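Local coordinates for uncharacterized protein (Legionella longbeachae NSW150, PDB 4JZA), which probably acts as a phosphoinositide phosphatase, hydrolysing the 3-phosphate of phosphatidylinositol 3-phosphate, consistent with a role in manipulating host lipid metabolism, at residues R341-P346 against D396-K401; L411-T416 against Q485-T490; L534-I539 against D555-E560. All blocks are in the same frame, centred on the assembly; numbering follows the deposited sequence.

How the interactions relate
From the N terminus, interaction 1 joins the loop ahead of strand 352-359 to helix 388-402, closing a loop that contains strands 352-359 and 365-374. Interaction 2 joins strand 412-416 to helix 482-492 and encloses strand 462-465. Interaction 3 joins helices 524-542 and 556-574 round strand 545-549. The three closures follow one another in series; none nests or crosses. In space interaction 2 touches both others, while 1 and 3 stay about 9 Å apart at their nearest atoms: Leu399 CD1 of interaction 1 packs on Leu414 CD1 of interaction 2 at 4.0 Å, and Gln415 probably hydrogen-bonds to Glu535 and Gln536 of interaction 3. Only interaction 2 pairs a strand of the large mixed sheet with a helix.

Interaction 1 of 3, residues R341-P346 against D396-K401; sequences RHRTLP and DSNLAK
Arg343 and Asn398 bring their NH1 and ND2 atoms near each other and share a water, with no direct bond between them. Asn398 ND2 stands 3.9 Å from Arg343 NH1, at the edge of the guanidinium and near its plane, while the amide itself is turned by 50° from that plane. Both are donors and cannot bond to each other; a water lies between them and accepts from both, from Asn398 ND2 at 3.0 Å and, more weakly, from Arg343 NH1 at 2.7 Å. It also donates to Leu345 O, at 3.0 Å, which ties the water to the loop backbone. The arginine reaches this spot by folding back twice along its chain (chi2 -68°, chi3 -82°), bringing the guanidinium round to the helix side although its CB does not point there. Asn398 ND2 has its strongest partner in Ile378, so the water is a second anchor for the amide.

The other branch of the amide lies against Pro346: Asn398 OD1 is 3.7 Å from Pro346 C, a van der Waals contact to the carbonyl group. One residue earlier on the helix, Ser397 CB rests 3.8 Å from Pro346 O. That carbonyl oxygen is bonded by Tyr171 OH, and Ser397 OG pairs with Arg393 NE, so the serine meets the loop through its methylene. The proline ring packs on Arg393 and His394, the preceding turn of the helix, and on Trp309.

This is a partly water-mediated loop-to-helix contact, buried within the chain. Helix 388-402 lies on one side of the 341-346 loop, helix 122-140 receives Arg341 and Thr344, and the loop then runs on into strand 352-359 of the mixed sheet.

Interaction 2 of 3, residues L411-T416 against Q485-T490; sequences LAILQT and QSLLVT
Leu411 and Thr490 meet through methyl groups, Leu411 CD2 lying 4.0 Å from Thr490 CG2 as the two side chains run past each other in opposite directions. The threonine conformation sorts its two branches. With chi1 at -49°, CG2 is anti to the backbone N and is presented to the leucine, while OG1 sits beside that N and turns back to its own helix. There OG1 donates to Ser486 O at 2.6 Å, coming from above the carbonyl plane. The same oxygen takes the helical bond from Thr490 N on the opposite face of that plane, so two donors hold one acceptor and the hydroxyl's polarity is used within the helix, leaving the methyl CG2 for Leu411.

Leu411, Ile413 and Gln415 lie on one face of the mixed sheet, the face on which helices 482-492 and 524-542 pack. Leu414 faces the other way, towards helix 388-402. Strand 412-416 is an inner strand of the mixed sheet, parallel to both neighbours, 545-549 and 462-465, with helices on both faces, as in an alpha/beta fold.

Two residues on, Ile413 CD1 touches Leu487 CD1 at 4.2 Å. The isoleucine branch is fully extended, CG1 anti to the backbone N (chi1 -169°) and CD1 continuing the line, which carries the terminal methyl out to the helix. Leu487 likewise stretches its chain, bringing CD1 to the strand although its CB points neither towards nor away from it. Asn464 of the adjoining strand borders both residues, Ile538 packs on Leu487, and Ile539 lies against both Leu411 and Ile413.

Interaction 3 of 3, residues L534-I539 against D555-E560; sequences LEQLII and DRKAIE
Gln536 reaches from its helix across to Glu560 and Lys557. Its CB is still 4.2 Å from Glu560 OE2, but CG closes to 3.4 Å from that same oxygen, a methylene resting on the carboxylate. A bend at chi2 (-80°) then turns the amide over the face of the carboxylate, the planes 15° apart, with CD 4.1 Å from Glu560 OE2 and NE2 4.0 Å from Glu560 OE1. At the tip the branches part: OE1 is bonded to Ser546 OG, and NE2 to Gln415 OE1. NE2 also passes 3.6 Å from Lys557 NZ without bonding to it. The lysine instead forms a salt bridge inside its own helix, NZ meeting Glu560 OE1 at 2.6 Å nearly along the C-O axis, while Glu560 OE2 is bonded by Thr564 OG1. Both carboxylate oxygens thus have partners, which should limit its rotation where it faces the glutamine.

Leu537 continues the helix packing on Thr564, Met567 and Ile568. Strand 545-549 leads through the loop that begins at Cys550 into helix 556-574, whose first residue is Arg556; the two fit the CX5R signature, and this strand-loop-helix unit is typical of the phosphate-binding P-loop of cysteine-based phosphatases.

Interaction 1 of 3, residues R341-P346 against D396-K401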
loop_
_atom_site.group_PDB
_atom_site.type_symbol
_atom_site.label_atom_id
_atom_site.label_comp_id
_atom_site.label_asym_id
_atom_site.label_seq_id
_atom_site.Cartn_x
_atom_site.Cartn_y
_atom_site.Cartn_z
ATOM N N ARG A 341 -0.603 0.218 -4.903
ATOM C CA ARG A 341 -0.725 -0.679 -3.726
ATOM C C ARG A 341 -2.128 -0.670 -3.158
ATOM O O ARG A 341 -2.443 -1.420 -2.251
ATOM C CB ARG A 341 0.169 -0.214 -2.607
ATOM C CG ARG A 341 1.646 -0.304 -2.862
ATOM C CD ARG A 341 2.342 0.509 -1.768
ATOM N NE ARG A 341 2.332 1.942 -2.015
ATOM C CZ ARG A 341 2.544 2.863 -1.102
ATOM N NH1 ARG A 341 2.787 2.542 0.161
ATOM N NH2 ARG A 341 2.507 4.125 -1.463
ATOM N N HIS A 342 -2.950 0.221 -3.691
ATOM C CA HIS A 342 -4.172 0.598 -3.077
ATOM C C HIS A 342 -5.289 -0.147 -3.776
ATOM O O HIS A 342 -6.017 0.418 -4.582
ATOM C CB HIS A 342 -4.368 2.114 -3.196
ATOM C CG HIS A 342 -5.505 2.613 -2.373
ATOM N ND1 HIS A 342 -5.596 3.878 -1.908
ATOM C CD2 HIS A 342 -6.615 1.997 -1.945
ATOM C CE1 HIS A 342 -6.685 4.005 -1.173
ATOM N NE2 HIS A 342 -7.343 2.888 -1.220
ATOM N N ARG A 343 -5.474 -1.406 -3.397
ATOM C CA ARG A 343 -6.458 -2.248 -4.090
ATOM C C ARG A 343 -7.682 -2.652 -3.270
ATOM O O ARG A 343 -8.273 -3.726 -3.504
ATOM C CB ARG A 343 -5.701 -3.450 -4.657
ATOM C CG ARG A 343 -4.417 -2.992 -5.330
ATOM C CD ARG A 343 -4.763 -2.206 -6.584
ATOM N NE ARG A 343 -5.014 -3.178 -7.623
ATOM C CZ ARG A 343 -6.179 -3.431 -8.124
ATOM N NH1 ARG A 343 -7.209 -2.718 -7.772
ATOM N NH2 ARG A 343 -6.309 -4.376 -9.014
ATOM N N THR A 344 -8.047 -1.784 -2.311
ATOM C CA THR A 344 -9.176 -1.991 -1.426
ATOM C C THR A 344 -10.470 -1.272 -1.876
ATOM O O THR A 344 -11.542 -1.500 -1.304
ATOM C CB THR A 344 -8.833 -1.519 -0.010
ATOM O OG1 THR A 344 -8.362 -0.179 -0.039
ATOM C CG2 THR A 344 -7.780 -2.370 0.577
ATOM N N LEU A 345 -10.374 -0.421 -2.904
ATOM C CA LEU A 345 -11.533 0.278 -3.430
ATOM C C LEU A 345 -11.739 -0.187 -4.871
ATOM O O LEU A 345 -10.788 -0.473 -5.602
ATOM C CB LEU A 345 -11.296 1.773 -3.383
ATOM C CG LEU A 345 -10.931 2.384 -2.017
ATOM C CD1 LEU A 345 -10.551 3.854 -2.195
ATOM C CD2 LEU A 345 -12.097 2.312 -1.059
ATOM N N PRO A 346 -13.000 -0.282 -5.297
ATOM C CA PRO A 346 -13.306 -0.938 -6.556
ATOM C C PRO A 346 -13.213 -0.022 -7.764
ATOM O O PRO A 346 -14.162 0.155 -8.483
ATOM C CB PRO A 346 -14.736 -1.434 -6.333
ATOM C CG PRO A 346 -15.332 -0.440 -5.417
ATOM C CD PRO A 346 -14.221 0.083 -4.553
ATOM N N ASP A 396 -15.227 -6.730 -12.046
ATOM C CA ASP A 396 -16.186 -6.244 -13.065
ATOM C C ASP A 396 -16.004 -4.757 -13.301
ATOM O O ASP A 396 -15.856 -4.293 -14.436
ATOM C CB ASP A 396 -17.670 -6.437 -12.648
ATOM C CG ASP A 396 -18.148 -7.909 -12.613
ATOM O OD1 ASP A 396 -17.646 -8.784 -13.362
ATOM O OD2 ASP A 396 -19.079 -8.157 -11.812
ATOM N N SER A 397 -16.085 -4.007 -12.213
ATOM C CA SER A 397 -16.061 -2.575 -12.290
ATOM C C SER A 397 -14.772 -2.127 -12.906
ATOM O O SER A 397 -14.774 -1.184 -13.694
ATOM C CB SER A 397 -16.277 -1.907 -10.915
ATOM O OG SER A 397 -17.666 -1.836 -10.523
ATOM N N ASN A 398 -13.677 -2.808 -12.578
ATOM C CA ASN A 398 -12.342 -2.449 -13.125
ATOM C C ASN A 398 -12.189 -2.849 -14.596
ATOM O O ASN A 398 -11.683 -2.088 -15.431
ATOM C CB ASN A 398 -11.195 -3.062 -12.287
ATOM C CG ASN A 398 -10.967 -2.334 -10.980
ATOM O OD1 ASN A 398 -11.368 -1.180 -10.811
ATOM N ND2 ASN A 398 -10.343 -3.010 -10.038
ATOM N N LEU A 399 -12.660 -4.036 -14.929
ATOM C CA LEU A 399 -12.675 -4.418 -16.330
ATOM C C LEU A 399 -13.463 -3.399 -17.184
ATOM O O LEU A 399 -12.974 -2.983 -18.212
ATOM C CB LEU A 399 -13.254 -5.812 -16.488
ATOM C CG LEU A 399 -13.390 -6.317 -17.908
ATOM C CD1 LEU A 399 -12.016 -6.280 -18.614
ATOM C CD2 LEU A 399 -13.980 -7.737 -17.844
ATOM N N ALA A 400 -14.664 -3.000 -16.751
ATOM C CA ALA A 400 -15.462 -1.999 -17.482
ATOM C C ALA A 400 -14.712 -0.693 -17.605
ATOM O O ALA A 400 -14.779 -0.033 -18.626
ATOM C CB ALA A 400 -16.809 -1.749 -16.801
ATOM N N LYS A 401 -13.996 -0.283 -16.570
ATOM C CA LYS A 401 -13.428 1.046 -16.626
ATOM C C LYS A 401 -12.244 1.065 -17.610
ATOM O O LYS A 401 -11.973 2.036 -18.307
ATOM C CB LYS A 401 -13.001 1.443 -15.254
ATOM C CG LYS A 401 -12.481 2.839 -15.213
ATOM C CD LYS A 401 -13.491 3.830 -15.729
ATOM C CE LYS A 401 -13.001 5.224 -15.398
ATOM N NZ LYS A 401 -13.938 6.281 -15.900
HETATM O O HOH W 1 -9.799 -2.879 -7.141
#

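Interaction 2 of 3, residues L411-T416 against Q485-T490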
loop_
_atom_site.group_PDB
_atom_site.type_symbol
_atom_site.label_atom_id
_atom_site.label_comp_id
_atom_site.label_asym_id
_atom_site.label_seq_id
_atom_site.Cartn_x
_atom_site.Cartn_y
_atom_site.Cartn_z
ATOM N N LEU A 411 -11.812 -4.709 -31.929
ATOM C CA LEU A 411 -10.995 -5.660 -31.196
ATOM C C LEU A 411 -10.374 -5.044 -29.969
ATOM O O LEU A 411 -10.042 -3.837 -29.945
ATOM C CB LEU A 411 -9.847 -6.143 -32.046
ATOM C CG LEU A 411 -10.008 -7.446 -32.780
ATOM C CD1 LEU A 411 -8.585 -7.854 -33.157
ATOM C CD2 LEU A 411 -10.696 -8.500 -31.918
ATOM N N ALA A 412 -10.183 -5.887 -28.964
ATOM C CA ALA A 412 -9.707 -5.406 -27.676
ATOM C C ALA A 412 -8.921 -6.481 -27.025
ATOM O O ALA A 412 -9.403 -7.612 -26.900
ATOM C CB ALA A 412 -10.871 -5.052 -26.797
ATOM N N ILE A 413 -7.732 -6.131 -26.551
ATOM C CA ILE A 413 -6.902 -7.113 -25.864
ATOM C C ILE A 413 -6.791 -6.803 -24.391
ATOM O O ILE A 413 -6.753 -5.632 -23.990
ATOM C CB ILE A 413 -5.522 -7.209 -26.500
ATOM C CG1 ILE A 413 -4.784 -8.422 -25.936
ATOM C CG2 ILE A 413 -4.723 -5.923 -26.319
ATOM C CD1 ILE A 413 -3.661 -8.866 -26.835
ATOM N N LEU A 414 -6.808 -7.863 -23.585
ATOM C CA LEU A 414 -6.440 -7.803 -22.152
ATOM C C LEU A 414 -5.170 -8.609 -21.951
ATOM O O LEU A 414 -5.196 -9.826 -21.753
ATOM C CB LEU A 414 -7.549 -8.381 -21.282
ATOM C CG LEU A 414 -7.627 -8.032 -19.798
ATOM C CD1 LEU A 414 -8.834 -8.681 -19.126
ATOM C CD2 LEU A 414 -6.347 -8.429 -19.108
ATOM N N GLN A 415 -4.040 -7.930 -22.050
ATOM C CA GLN A 415 -2.757 -8.597 -21.989
ATOM C C GLN A 415 -2.186 -8.526 -20.586
ATOM O O GLN A 415 -1.860 -7.459 -20.102
ATOM C CB GLN A 415 -1.793 -7.954 -22.973
ATOM C CG GLN A 415 -0.572 -8.790 -23.280
ATOM C CD GLN A 415 0.487 -8.002 -24.000
ATOM O OE1 GLN A 415 0.927 -6.964 -23.526
ATOM N NE2 GLN A 415 0.902 -8.491 -25.151
ATOM N N THR A 416 -2.076 -9.672 -19.932
ATOM C CA THR A 416 -1.581 -9.703 -18.574
ATOM C C THR A 416 -0.209 -10.335 -18.503
ATOM O O THR A 416 0.055 -11.351 -19.128
ATOM C CB THR A 416 -2.526 -10.466 -17.636
ATOM O OG1 THR A 416 -2.567 -11.841 -18.016
ATOM C CG2 THR A 416 -3.912 -9.889 -17.701
ATOM N N GLN A 485 -3.189 -19.001 -30.290
ATOM C CA GLN A 485 -3.960 -19.461 -31.440
ATOM C C GLN A 485 -5.177 -18.579 -31.692
ATOM O O GLN A 485 -5.375 -18.176 -32.832
ATOM C CB GLN A 485 -4.393 -20.937 -31.339
ATOM C CG GLN A 485 -3.278 -21.956 -31.038
ATOM C CD GLN A 485 -2.015 -21.770 -31.875
ATOM O OE1 GLN A 485 -2.072 -21.303 -33.010
ATOM N NE2 GLN A 485 -0.874 -22.170 -31.326
ATOM N N SER A 486 -5.982 -18.261 -30.675
ATOM C CA SER A 486 -7.177 -17.462 -30.961
ATOM C C SER A 486 -6.726 -16.136 -31.491
ATOM O O SER A 486 -7.400 -15.583 -32.372
ATOM C CB SER A 486 -8.094 -17.155 -29.773
ATOM O OG SER A 486 -7.908 -18.022 -28.697
ATOM N N LEU A 487 -5.611 -15.610 -30.962
ATOM C CA LEU A 487 -5.154 -14.327 -31.451
ATOM C C LEU A 487 -4.727 -14.433 -32.931
ATOM O O LEU A 487 -5.174 -13.617 -33.746
ATOM C CB LEU A 487 -4.064 -13.725 -30.587
ATOM C CG LEU A 487 -3.935 -12.192 -30.669
ATOM C CD1 LEU A 487 -2.766 -11.679 -29.874
ATOM C CD2 LEU A 487 -3.720 -11.688 -32.070
ATOM N N LEU A 488 -3.900 -15.419 -33.291
ATOM C CA LEU A 488 -3.570 -15.648 -34.720
ATOM C C LEU A 488 -4.803 -15.864 -35.616
ATOM O O LEU A 488 -4.934 -15.278 -36.688
ATOM C CB LEU A 488 -2.648 -16.857 -34.885
ATOM C CG LEU A 488 -1.187 -16.485 -34.797
ATOM C CD1 LEU A 488 -0.339 -17.725 -34.598
ATOM C CD2 LEU A 488 -0.754 -15.716 -36.030
ATOM N N VAL A 489 -5.706 -16.716 -35.172
ATOM C CA VAL A 489 -6.887 -16.961 -35.936
ATOM C C VAL A 489 -7.672 -15.661 -36.123
ATOM O O VAL A 489 -7.982 -15.301 -37.251
ATOM C CB VAL A 489 -7.713 -18.089 -35.302
ATOM C CG1 VAL A 489 -9.131 -18.109 -35.888
ATOM C CG2 VAL A 489 -6.975 -19.407 -35.508
ATOM N N THR A 490 -7.952 -14.951 -35.039
ATOM C CA THR A 490 -8.711 -13.690 -35.110
ATOM C C THR A 490 -8.009 -12.637 -35.968
ATOM O O THR A 490 -8.651 -11.882 -36.731
ATOM C CB THR A 490 -8.950 -13.076 -33.726
ATOM O OG1 THR A 490 -9.456 -14.066 -32.824
ATOM C CG2 THR A 490 -9.948 -11.961 -33.793
#

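Interaction 3 of 3, residues L534-I539 against D555-E560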
loop_
_atom_site.group_PDB
_atom_site.type_symbol
_atom_site.label_atom_id
_atom_site.label_comp_id
_atom_site.label_asym_id
_atom_site.label_seq_id
_atom_site.Cartn_x
_atom_site.Cartn_y
_atom_site.Cartn_z
ATOM N N LEU A 534 4.583 -8.007 -29.897
ATOM C CA LEU A 534 3.953 -8.297 -31.217
ATOM C C LEU A 534 2.422 -8.304 -31.087
ATOM O O LEU A 534 1.760 -7.650 -31.853
ATOM C CB LEU A 534 4.491 -9.597 -31.847
ATOM C CG LEU A 534 5.940 -9.470 -32.339
ATOM C CD1 LEU A 534 6.504 -10.837 -32.636
ATOM C CD2 LEU A 534 6.102 -8.572 -33.553
ATOM N N GLU A 535 1.891 -8.959 -30.056
ATOM C CA GLU A 535 0.490 -8.882 -29.740
ATOM C C GLU A 535 0.012 -7.447 -29.704
ATOM O O GLU A 535 -1.057 -7.161 -30.237
ATOM C CB GLU A 535 0.200 -9.519 -28.405
ATOM C CG GLU A 535 0.409 -11.011 -28.423
ATOM C CD GLU A 535 0.257 -11.678 -27.053
ATOM O OE1 GLU A 535 -0.082 -11.021 -26.014
ATOM O OE2 GLU A 535 0.495 -12.905 -27.032
ATOM N N GLN A 536 0.779 -6.543 -29.093
ATOM C CA GLN A 536 0.332 -5.147 -28.989
ATOM C C GLN A 536 0.425 -4.505 -30.329
ATOM O O GLN A 536 -0.402 -3.677 -30.672
ATOM C CB GLN A 536 1.162 -4.311 -28.028
ATOM C CG GLN A 536 1.087 -4.751 -26.592
ATOM C CD GLN A 536 -0.129 -4.279 -25.900
ATOM O OE1 GLN A 536 -0.889 -3.485 -26.450
ATOM N NE2 GLN A 536 -0.340 -4.765 -24.672
ATOM N N LEU A 537 1.459 -4.837 -31.076
ATOM C CA LEU A 537 1.649 -4.216 -32.382
ATOM C C LEU A 537 0.565 -4.704 -33.344
ATOM O O LEU A 537 0.052 -3.936 -34.149
ATOM C CB LEU A 537 3.036 -4.501 -32.920
ATOM C CG LEU A 537 4.163 -3.689 -32.243
ATOM C CD1 LEU A 537 5.486 -4.258 -32.708
ATOM C CD2 LEU A 537 4.154 -2.165 -32.461
ATOM N N ILE A 538 0.179 -5.966 -33.224
ATOM C CA ILE A 538 -0.912 -6.489 -34.000
ATOM C C ILE A 538 -2.191 -5.726 -33.727
ATOM O O ILE A 538 -2.803 -5.198 -34.651
ATOM C CB ILE A 538 -1.082 -7.999 -33.761
ATOM C CG1 ILE A 538 0.074 -8.744 -34.443
ATOM C CG2 ILE A 538 -2.386 -8.522 -34.347
ATOM C CD1 ILE A 538 0.343 -10.126 -33.858
ATOM N N ILE A 539 -2.595 -5.653 -32.466
ATOM C CA ILE A 539 -3.783 -4.895 -32.090
ATOM C C ILE A 539 -3.689 -3.463 -32.583
ATOM O O ILE A 539 -4.650 -2.928 -33.146
ATOM C CB ILE A 539 -4.018 -4.929 -30.563
ATOM C CG1 ILE A 539 -4.337 -6.357 -30.102
ATOM C CG2 ILE A 539 -5.197 -4.059 -30.151
ATOM C CD1 ILE A 539 -5.504 -7.037 -30.793
ATOM N N ASP A 555 5.752 -2.657 -13.306
ATOM C CA ASP A 555 6.984 -3.411 -13.456
ATOM C C ASP A 555 7.154 -4.149 -14.773
ATOM O O ASP A 555 7.808 -3.653 -15.668
ATOM C CB ASP A 555 7.183 -4.322 -12.253
ATOM C CG ASP A 555 7.287 -3.545 -10.968
ATOM O OD1 ASP A 555 8.075 -2.590 -10.919
ATOM O OD2 ASP A 555 6.577 -3.865 -10.005
ATOM N N ARG A 556 6.547 -5.312 -14.904
ATOM C CA ARG A 556 6.641 -6.045 -16.146
ATOM C C ARG A 556 6.006 -5.229 -17.254
ATOM O O ARG A 556 6.483 -5.210 -18.377
ATOM C CB ARG A 556 6.001 -7.415 -16.017
ATOM C CG ARG A 556 6.948 -8.443 -15.442
ATOM C CD ARG A 556 6.384 -9.843 -15.515
ATOM N NE ARG A 556 6.419 -10.360 -16.871
ATOM C CZ ARG A 556 5.930 -11.533 -17.232
ATOM N NH1 ARG A 556 5.373 -12.318 -16.337
ATOM N NH2 ARG A 556 5.998 -11.918 -18.485
ATOM N N LYS A 557 4.922 -4.554 -16.917
ATOM C CA LYS A 557 4.210 -3.707 -17.847
ATOM C C LYS A 557 5.073 -2.555 -18.338
ATOM O O LYS A 557 5.010 -2.181 -19.494
ATOM C CB LYS A 557 2.946 -3.168 -17.193
ATOM C CG LYS A 557 2.051 -2.387 -18.130
ATOM C CD LYS A 557 1.600 -3.246 -19.288
ATOM C CE LYS A 557 0.850 -2.418 -20.306
ATOM N NZ LYS A 557 0.615 -3.189 -21.549
ATOM N N ALA A 558 5.860 -1.982 -17.445
ATOM C CA ALA A 558 6.773 -0.917 -17.816
ATOM C C ALA A 558 7.803 -1.427 -18.802
ATOM O O ALA A 558 8.187 -0.731 -19.718
ATOM C CB ALA A 558 7.454 -0.350 -16.591
ATOM N N ILE A 559 8.273 -2.643 -18.583
ATOM C CA ILE A 559 9.229 -3.265 -19.481
ATOM C C ILE A 559 8.656 -3.511 -20.876
ATOM O O ILE A 559 9.344 -3.325 -21.867
ATOM C CB ILE A 559 9.831 -4.535 -18.852
ATOM C CG1 ILE A 559 10.803 -4.145 -17.749
ATOM C CG2 ILE A 559 10.569 -5.374 -19.875
ATOM C CD1 ILE A 559 11.016 -5.227 -16.725
ATOM N N GLU A 560 7.400 -3.933 -20.948
ATOM C CA GLU A 560 6.751 -4.140 -22.228
ATOM C C GLU A 560 6.637 -2.839 -22.994
ATOM O O GLU A 560 6.855 -2.795 -24.193
ATOM C CB GLU A 560 5.353 -4.713 -22.033
ATOM C CG GLU A 560 4.589 -4.910 -23.334
ATOM C CD GLU A 560 3.659 -3.760 -23.676
ATOM O OE1 GLU A 560 2.910 -3.313 -22.799
ATOM O OE2 GLU A 560 3.661 -3.308 -24.833
#